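Quinoline 2-oxidoreductase large subunit (Pseudomonas putida, PDB 1T3Q) carries the molybdenum and pterin cytosine dinucleotide cofactor of a molybdenum hydroxylase of the xanthine dehydrogenase family, which probably oxidises quinoline at its 2-position. Local coordinates at residues Arg204-Gln209 and Leu266-Leu271; Leu219-Ala222 and Phe228-Thr231; Thr231-Phe236 and His242-Arg247. One frame throughout, in Å; residues are numbered along the deposited sequence.

Contact 1. Residues Arg204-Gln209 and Leu266-Leu271; sequences RGAVAQ and LLVCLL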
loop_
_atom_site.group_PDB
_atom_site.type_symbol
_atom_site.label_atom_id
_atom_site.label_comp_id
_atom_site.label_asym_id
_atom_site.label_seq_id
_atom_site.Cartn_x
_atom_site.Cartn_y
_atom_site.Cartn_z
ATOM N N ARG B 204 -13.539 12.614 11.432
ATOM C CA ARG B 204 -12.775 11.431 11.803
ATOM C C ARG B 204 -13.049 10.284 10.844
ATOM O O ARG B 204 -14.100 10.224 10.202
ATOM C CB ARG B 204 -13.120 10.992 13.227
ATOM C CG ARG B 204 -12.829 12.044 14.290
ATOM C CD ARG B 204 -13.374 11.587 15.635
ATOM N NE ARG B 204 -14.800 11.288 15.561
ATOM C CZ ARG B 204 -15.472 10.637 16.503
ATOM N NH1 ARG B 204 -16.771 10.403 16.355
ATOM N NH2 ARG B 204 -14.845 10.211 17.593
ATOM N N GLY B 205 -12.093 9.371 10.755
ATOM C CA GLY B 205 -12.252 8.236 9.874
ATOM C C GLY B 205 -11.179 7.199 10.105
ATOM O O GLY B 205 -10.110 7.501 10.628
ATOM N N ALA B 206 -11.476 5.964 9.727
ATOM C CA ALA B 206 -10.531 4.876 9.874
ATOM C C ALA B 206 -10.955 3.716 8.982
ATOM O O ALA B 206 -12.138 3.549 8.686
ATOM C CB ALA B 206 -10.462 4.431 11.335
ATOM N N VAL B 207 -9.978 2.929 8.545
ATOM C CA VAL B 207 -10.226 1.774 7.695
ATOM C C VAL B 207 -9.360 0.643 8.224
ATOM O O VAL B 207 -8.149 0.803 8.380
ATOM C CB VAL B 207 -9.833 2.047 6.218
ATOM C CG1 VAL B 207 -10.131 0.824 5.363
ATOM C CG2 VAL B 207 -10.595 3.252 5.690
ATOM N N ALA B 208 -9.981 -0.495 8.516
ATOM C CA ALA B 208 -9.246 -1.641 9.026
ATOM C C ALA B 208 -9.221 -2.773 8.008
ATOM O O ALA B 208 -10.190 -3.001 7.290
ATOM C CB ALA B 208 -9.877 -2.130 10.332
ATOM N N GLN B 209 -8.099 -3.474 7.950
ATOM C CA GLN B 209 -7.956 -4.599 7.050
ATOM C C GLN B 209 -7.329 -5.743 7.828
ATOM O O GLN B 209 -6.138 -5.705 8.160
ATOM C CB GLN B 209 -7.069 -4.241 5.855
ATOM C CG GLN B 209 -6.931 -5.374 4.840
ATOM C CD GLN B 209 -6.100 -4.974 3.635
ATOM O OE1 GLN B 209 -6.548 -5.084 2.493
ATOM N NE2 GLN B 209 -4.884 -4.507 3.886
ATOM N N LEU B 266 -11.741 0.963 17.183
ATOM C CA LEU B 266 -11.725 -0.411 17.640
ATOM C C LEU B 266 -12.756 -1.193 16.845
ATOM O O LEU B 266 -12.489 -2.306 16.401
ATOM C CB LEU B 266 -12.050 -0.488 19.137
ATOM C CG LEU B 266 -11.073 0.234 20.070
ATOM C CD1 LEU B 266 -11.495 0.010 21.518
ATOM C CD2 LEU B 266 -9.670 -0.285 19.844
ATOM N N LEU B 267 -13.924 -0.590 16.644
ATOM C CA LEU B 267 -14.995 -1.256 15.920
ATOM C C LEU B 267 -14.614 -1.702 14.521
ATOM O O LEU B 267 -14.900 -2.837 14.145
ATOM C CB LEU B 267 -16.242 -0.374 15.876
ATOM C CG LEU B 267 -16.987 -0.243 17.210
ATOM C CD1 LEU B 267 -18.035 0.847 17.110
ATOM C CD2 LEU B 267 -17.635 -1.590 17.582
ATOM N N VAL B 268 -13.964 -0.844 13.736
ATOM C CA VAL B 268 -13.607 -1.279 12.389
ATOM C C VAL B 268 -12.657 -2.470 12.412
ATOM O O VAL B 268 -12.730 -3.338 11.545
ATOM C CB VAL B 268 -13.002 -0.134 11.534
ATOM C CG1 VAL B 268 -14.082 0.902 11.245
ATOM C CG2 VAL B 268 -11.823 0.507 12.255
ATOM N N CYS B 269 -11.779 -2.528 13.410
ATOM C CA CYS B 269 -10.851 -3.651 13.513
ATOM C C CYS B 269 -11.632 -4.922 13.815
ATOM O O CYS B 269 -11.392 -5.970 13.215
ATOM C CB CYS B 269 -9.825 -3.408 14.621
ATOM S SG CYS B 269 -8.697 -2.035 14.279
ATOM N N LEU B 270 -12.569 -4.821 14.754
ATOM C CA LEU B 270 -13.387 -5.964 15.131
ATOM C C LEU B 270 -14.245 -6.412 13.953
ATOM O O LEU B 270 -14.380 -7.601 13.690
ATOM C CB LEU B 270 -14.284 -5.601 16.320
ATOM C CG LEU B 270 -13.572 -5.335 17.650
ATOM C CD1 LEU B 270 -14.582 -4.894 18.692
ATOM C CD2 LEU B 270 -12.848 -6.594 18.111
ATOM N N LEU B 271 -14.811 -5.446 13.241
ATOM C CA LEU B 271 -15.662 -5.738 12.096
ATOM C C LEU B 271 -14.894 -6.372 10.945
ATOM O O LEU B 271 -15.365 -7.334 10.332
ATOM C CB LEU B 271 -16.359 -4.458 11.629
ATOM C CG LEU B 271 -17.434 -3.920 12.579
ATOM C CD1 LEU B 271 -17.801 -2.489 12.206
ATOM C CD2 LEU B 271 -18.664 -4.833 12.521
#
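A206 and A208 lie on a strand that packs against the helix carrying V268 and C269; the two segment axes run nearly the same way, at 26°, and approach to 7.1 Å. The backbones are nearest at A208 and C269, where the CA atoms are 5.2 Å apart. The small side chains of A206 and A208, both facing the helix, are consistent with so close an approach.

A208 sits at the centre. Its CB points at the helix and meets backbone as well as side chains. The CB of A208 is 3.3 Å from O of V268. It is also 3.6 Å from N of C269. The methyl therefore rests on the peptide link between V268 and C269.

V268 lies beside it. With chi1 at -68°, CG2 of V268 is placed between its own backbone N and carbonyl carbon and faces the strand. There it packs 3.8 Å from CB of A208. On its other flank the same CG2 is 4.3 Å from CB of A206. CG1 of V268 makes a looser touch with the carbonyl oxygen of A206. C269 adds its sulfur, with SG 4.1 Å from CB of A208. The touching residues are all buried and their side chains meet by apolar packing.

V207 points to the opposite face of the strand. In the sheet, strand 205-211 runs between strands 279-282 and 216-221. V268 also touches W281 on the first and L219 on the second, and C269 rests on L217 and L219. Helix 263-275 thus spans three strands, while its L266 meets helix 226-237.

Contact 2. Residues Leu219-Ala222 and Phe228-Thr231; sequences LWTA and FVRT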
loop_
_atom_site.group_PDB
_atom_site.type_symbol
_atom_site.label_atom_id
_atom_site.label_comp_id
_atom_site.label_asym_id
_atom_site.label_seq_id
_atom_site.Cartn_x
_atom_site.Cartn_y
_atom_site.Cartn_z
ATOM N N LEU B 219 -4.518 -0.963 10.433
ATOM C CA LEU B 219 -5.541 0.023 10.719
ATOM C C LEU B 219 -5.085 1.389 10.240
ATOM O O LEU B 219 -4.121 1.950 10.772
ATOM C CB LEU B 219 -5.827 0.102 12.222
ATOM C CG LEU B 219 -6.752 1.254 12.647
ATOM C CD1 LEU B 219 -8.132 1.079 12.022
ATOM C CD2 LEU B 219 -6.864 1.285 14.170
ATOM N N TRP B 220 -5.761 1.903 9.219
ATOM C CA TRP B 220 -5.474 3.236 8.701
ATOM C C TRP B 220 -6.387 4.138 9.514
ATOM O O TRP B 220 -7.580 3.875 9.617
ATOM C CB TRP B 220 -5.877 3.356 7.232
ATOM C CG TRP B 220 -4.933 2.743 6.259
ATOM C CD1 TRP B 220 -3.922 3.373 5.586
ATOM C CD2 TRP B 220 -4.948 1.392 5.794
ATOM N NE1 TRP B 220 -3.314 2.492 4.723
ATOM C CE2 TRP B 220 -3.924 1.270 4.831
ATOM C CE3 TRP B 220 -5.732 0.270 6.098
ATOM C CZ2 TRP B 220 -3.661 0.068 4.163
ATOM C CZ3 TRP B 220 -5.472 -0.927 5.433
ATOM C CH2 TRP B 220 -4.443 -1.018 4.475
ATOM N N THR B 221 -5.841 5.180 10.125
ATOM C CA THR B 221 -6.684 6.078 10.895
ATOM C C THR B 221 -6.124 7.488 10.942
ATOM O O THR B 221 -4.913 7.677 11.026
ATOM C CB THR B 221 -6.901 5.559 12.344
ATOM O OG1 THR B 221 -7.608 6.551 13.096
ATOM C CG2 THR B 221 -5.578 5.249 13.032
ATOM N N ALA B 222 -7.016 8.471 10.860
ATOM C CA ALA B 222 -6.625 9.876 10.913
ATOM C C ALA B 222 -6.391 10.205 12.385
ATOM O O ALA B 222 -7.253 10.777 13.053
ATOM C CB ALA B 222 -7.731 10.750 10.344
ATOM N N PHE B 228 0.006 4.924 20.098
ATOM C CA PHE B 228 -0.981 4.816 21.167
ATOM C C PHE B 228 -2.167 3.970 20.701
ATOM O O PHE B 228 -2.619 3.069 21.407
ATOM C CB PHE B 228 -1.445 6.222 21.555
ATOM C CG PHE B 228 -2.720 6.257 22.347
ATOM C CD1 PHE B 228 -2.747 5.860 23.682
ATOM C CD2 PHE B 228 -3.894 6.719 21.762
ATOM C CE1 PHE B 228 -3.931 5.928 24.422
ATOM C CE2 PHE B 228 -5.082 6.790 22.495
ATOM C CZ PHE B 228 -5.097 6.393 23.829
ATOM N N VAL B 229 -2.667 4.263 19.504
ATOM C CA VAL B 229 -3.798 3.519 18.964
ATOM C C VAL B 229 -3.459 2.039 18.806
ATOM O O VAL B 229 -4.253 1.169 19.175
ATOM C CB VAL B 229 -4.242 4.102 17.600
ATOM C CG1 VAL B 229 -5.335 3.235 16.980
ATOM C CG2 VAL B 229 -4.754 5.520 17.796
ATOM N N ARG B 230 -2.282 1.753 18.260
ATOM C CA ARG B 230 -1.851 0.374 18.062
ATOM C C ARG B 230 -1.860 -0.403 19.380
ATOM O O ARG B 230 -2.412 -1.500 19.460
ATOM C CB ARG B 230 -0.446 0.341 17.454
ATOM C CG ARG B 230 0.173 -1.060 17.358
ATOM C CD ARG B 230 1.527 -0.992 16.692
ATOM N NE ARG B 230 2.231 -2.277 16.644
ATOM C CZ ARG B 230 3.320 -2.562 17.357
ATOM N NH1 ARG B 230 3.901 -3.749 17.241
ATOM N NH2 ARG B 230 3.825 -1.663 18.192
ATOM N N THR B 231 -1.248 0.171 20.410
ATOM C CA THR B 231 -1.189 -0.478 21.716
ATOM C C THR B 231 -2.574 -0.660 22.338
ATOM O O THR B 231 -2.850 -1.702 22.940
ATOM C CB THR B 231 -0.310 0.329 22.695
ATOM O OG1 THR B 231 0.977 0.554 22.108
ATOM C CG2 THR B 231 -0.132 -0.437 24.002
#
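L219 and T221 on the strand face V229 on the helix, with the backbones well apart: the CA atoms of L219 and R230 are 8.2 Å from each other. The next nearest pair, T221 and V229, has its CA atoms 8.9 Å apart. Side chains fill this gap.

V229 reaches across with one branch. CG1 of V229 is anti to the backbone N (chi1 175°) and does the touching. It meets CD2 of L219 at 3.7 Å. The leucine also has its CG anti to the backbone N; its CB points toward the helix, and CD2 makes the touch. The two side chains cross at about a right angle. They touch through one methyl on each side. T221 makes a second, looser touch, with its CG2 4.4 Å from CG1 of V229. L219 and T221 are two apart on the strand and offer their methyls to the same valine branch.

The hydroxyl of T221 is used elsewhere: OG1 is hydrogen-bonded to OE1 of E265. V229 touches that same glutamate, which belongs to helix 263-275. R230 takes a different course. Its side chain leads away from strand 219-221, NE bonds the carbonyl oxygen of I244, and NH1 forms a salt bridge with D492 of the second subunit.

The side chain of V229 is about 13 Å from the bound dioxosulfidomolybdenum ion. The contact is buried packing that does not reach the site. The arrangement is the first half of a beta-alpha-beta unit. Strand 216-221 leads into helix 226-237, which crosses over to the adjacent parallel strand 244-247.

Contact 3. Residues Thr231-Phe236 and His242-Arg247; sequences TMVAMF and HLIEVR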
loop_
_atom_site.group_PDB
_atom_site.type_symbol
_atom_site.label_atom_id
_atom_site.label_comp_id
_atom_site.label_asym_id
_atom_site.label_seq_id
_atom_site.Cartn_x
_atom_site.Cartn_y
_atom_site.Cartn_z
ATOM N N THR B 231 -1.248 0.171 20.410
ATOM C CA THR B 231 -1.189 -0.478 21.716
ATOM C C THR B 231 -2.574 -0.660 22.338
ATOM O O THR B 231 -2.850 -1.702 22.940
ATOM C CB THR B 231 -0.310 0.329 22.695
ATOM O OG1 THR B 231 0.977 0.554 22.108
ATOM C CG2 THR B 231 -0.132 -0.437 24.002
ATOM N N MET B 232 -3.446 0.335 22.197
ATOM C CA MET B 232 -4.781 0.234 22.773
ATOM C C MET B 232 -5.666 -0.768 22.039
ATOM O O MET B 232 -6.491 -1.443 22.663
ATOM C CB MET B 232 -5.467 1.606 22.823
ATOM C CG MET B 232 -4.760 2.626 23.717
ATOM S SD MET B 232 -4.373 2.009 25.384
ATOM C CE MET B 232 -2.696 1.606 25.165
ATOM N N VAL B 233 -5.514 -0.868 20.722
ATOM C CA VAL B 233 -6.304 -1.840 19.975
ATOM C C VAL B 233 -5.886 -3.231 20.450
ATOM O O VAL B 233 -6.727 -4.111 20.668
ATOM C CB VAL B 233 -6.059 -1.743 18.455
ATOM C CG1 VAL B 233 -6.686 -2.943 17.746
ATOM C CG2 VAL B 233 -6.665 -0.457 17.919
ATOM N N ALA B 234 -4.580 -3.418 20.622
ATOM C CA ALA B 234 -4.050 -4.700 21.072
ATOM C C ALA B 234 -4.645 -5.086 22.424
ATOM O O ALA B 234 -5.081 -6.220 22.618
ATOM C CB ALA B 234 -2.534 -4.633 21.174
ATOM N N MET B 235 -4.667 -4.135 23.349
ATOM C CA MET B 235 -5.186 -4.384 24.687
ATOM C C MET B 235 -6.704 -4.521 24.789
ATOM O O MET B 235 -7.205 -5.464 25.399
ATOM C CB MET B 235 -4.709 -3.288 25.642
ATOM C CG MET B 235 -3.195 -3.157 25.699
ATOM S SD MET B 235 -2.609 -2.536 27.287
ATOM C CE MET B 235 -2.383 -0.838 26.954
ATOM N N PHE B 236 -7.436 -3.591 24.187
ATOM C CA PHE B 236 -8.889 -3.618 24.260
ATOM C C PHE B 236 -9.578 -4.637 23.349
ATOM O O PHE B 236 -10.744 -4.957 23.558
ATOM C CB PHE B 236 -9.437 -2.210 24.006
ATOM C CG PHE B 236 -8.978 -1.188 25.019
ATOM C CD1 PHE B 236 -8.869 0.152 24.674
ATOM C CD2 PHE B 236 -8.650 -1.571 26.319
ATOM C CE1 PHE B 236 -8.438 1.102 25.606
ATOM C CE2 PHE B 236 -8.220 -0.630 27.256
ATOM C CZ PHE B 236 -8.114 0.710 26.896
ATOM N N HIS B 242 2.236 -7.173 18.045
ATOM C CA HIS B 242 3.154 -7.245 16.920
ATOM C C HIS B 242 2.447 -7.566 15.607
ATOM O O HIS B 242 3.017 -7.391 14.532
ATOM C CB HIS B 242 4.245 -8.285 17.192
ATOM C CG HIS B 242 3.719 -9.660 17.464
ATOM N ND1 HIS B 242 4.164 -10.772 16.786
ATOM C CD2 HIS B 242 2.813 -10.106 18.365
ATOM C CE1 HIS B 242 3.558 -11.847 17.261
ATOM N NE2 HIS B 242 2.735 -11.469 18.220
ATOM N N LEU B 243 1.207 -8.034 15.696
ATOM C CA LEU B 243 0.440 -8.371 14.500
ATOM C C LEU B 243 -0.441 -7.200 14.075
ATOM O O LEU B 243 -1.353 -7.357 13.264
ATOM C CB LEU B 243 -0.433 -9.605 14.756
ATOM C CG LEU B 243 0.344 -10.868 15.139
ATOM C CD1 LEU B 243 -0.609 -12.038 15.342
ATOM C CD2 LEU B 243 1.342 -11.186 14.039
ATOM N N ILE B 244 -0.167 -6.026 14.631
ATOM C CA ILE B 244 -0.941 -4.840 14.298
ATOM C C ILE B 244 -0.059 -3.710 13.791
ATOM O O ILE B 244 0.999 -3.425 14.363
ATOM C CB ILE B 244 -1.692 -4.277 15.520
ATOM C CG1 ILE B 244 -2.618 -5.335 16.125
ATOM C CG2 ILE B 244 -2.494 -3.043 15.107
ATOM C CD1 ILE B 244 -3.341 -4.855 17.387
ATOM N N GLU B 245 -0.494 -3.073 12.710
ATOM C CA GLU B 245 0.222 -1.923 12.181
ATOM C C GLU B 245 -0.798 -0.815 12.006
ATOM O O GLU B 245 -1.877 -1.035 11.454
ATOM C CB GLU B 245 0.865 -2.193 10.821
ATOM C CG GLU B 245 1.523 -0.922 10.260
ATOM C CD GLU B 245 2.013 -1.052 8.830
ATOM O OE1 GLU B 245 2.616 -0.080 8.320
ATOM O OE2 GLU B 245 1.800 -2.114 8.210
ATOM N N VAL B 246 -0.467 0.367 12.497
ATOM C CA VAL B 246 -1.354 1.506 12.343
ATOM C C VAL B 246 -0.679 2.431 11.335
ATOM O O VAL B 246 0.517 2.680 11.429
ATOM C CB VAL B 246 -1.560 2.240 13.675
ATOM C CG1 VAL B 246 -2.225 3.591 13.436
ATOM C CG2 VAL B 246 -2.432 1.380 14.605
ATOM N N ARG B 247 -1.444 2.906 10.361
ATOM C CA ARG B 247 -0.913 3.810 9.341
ATOM C C ARG B 247 -1.675 5.117 9.404
ATOM O O ARG B 247 -2.878 5.129 9.644
ATOM C CB ARG B 247 -1.053 3.195 7.947
ATOM C CG ARG B 247 -0.144 1.998 7.723
ATOM C CD ARG B 247 -0.282 1.412 6.327
ATOM N NE ARG B 247 0.510 0.189 6.220
ATOM C CZ ARG B 247 0.471 -0.654 5.194
ATOM N NH1 ARG B 247 1.233 -1.739 5.206
ATOM N NH2 ARG B 247 -0.324 -0.416 4.161
#
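Apolar packing joins V233 and A234 of the helix to I244 of the strand. I244 does this work with a single atom, CD1. An extended chain (chi2 177°) carries CD1 out to the helix. It lies 3.9 Å from CG1 of V233, and the two side chains cross at a slant. On the A234 side, CD1 of I244 is 3.9 Å from CB. It is slightly nearer the helix backbone, 3.8 Å from N of A234. The isoleucine tip thus rests on the helix surface between two consecutive residues. The backbones stay apart, with the CA atoms of A234 and I244 separated by 7.5 Å.

Charge pairing occurs within the strand. E245 and R247 bind side-on, one guanidinium nitrogen to each carboxylate oxygen. NE of R247 meets OE1 of E245 at 3.0 Å, from above the carboxylate plane, in a nearly straight bond (166°). NH1 of R247 meets OE2 of E245 at 3.1 Å, on the syn side but tilted out of the carboxylate plane, in a bent bond (141°). This double grip limits rotation of both groups. OE1 of E245 has a further partner in the hydroxyl of S535.

Strand 244-247 is the outermost strand of its sheet within this chain, beside the parallel strand 216-221. Helix 226-237 covers the I244 face. V233 also touches L217 of strand 216-221 and both L266 and C269 of helix 263-275, so it lies where the two helices meet the sheet.

Overall arrangement
Following the chain, strand 205-211 comes first and turns into its antiparallel neighbour, strand 216-221. Contact 2 then closes a short loop of five residues onto helix 226-237. Contact 3 closes a second loop of the same length, from that helix to strand 244-247. The two follow each other and share T231. Contact 1 closes the long loop, from strand 205-211 to helix 263-275, and encloses both. Together they tie two helices to one face of three neighbouring strands. Backbone pairing binds them further: V207 O probably accepts a hydrogen bond from W220 N between contacts 1 and 2, and E245 O probably accepts one from L219 N between contacts 2 and 3.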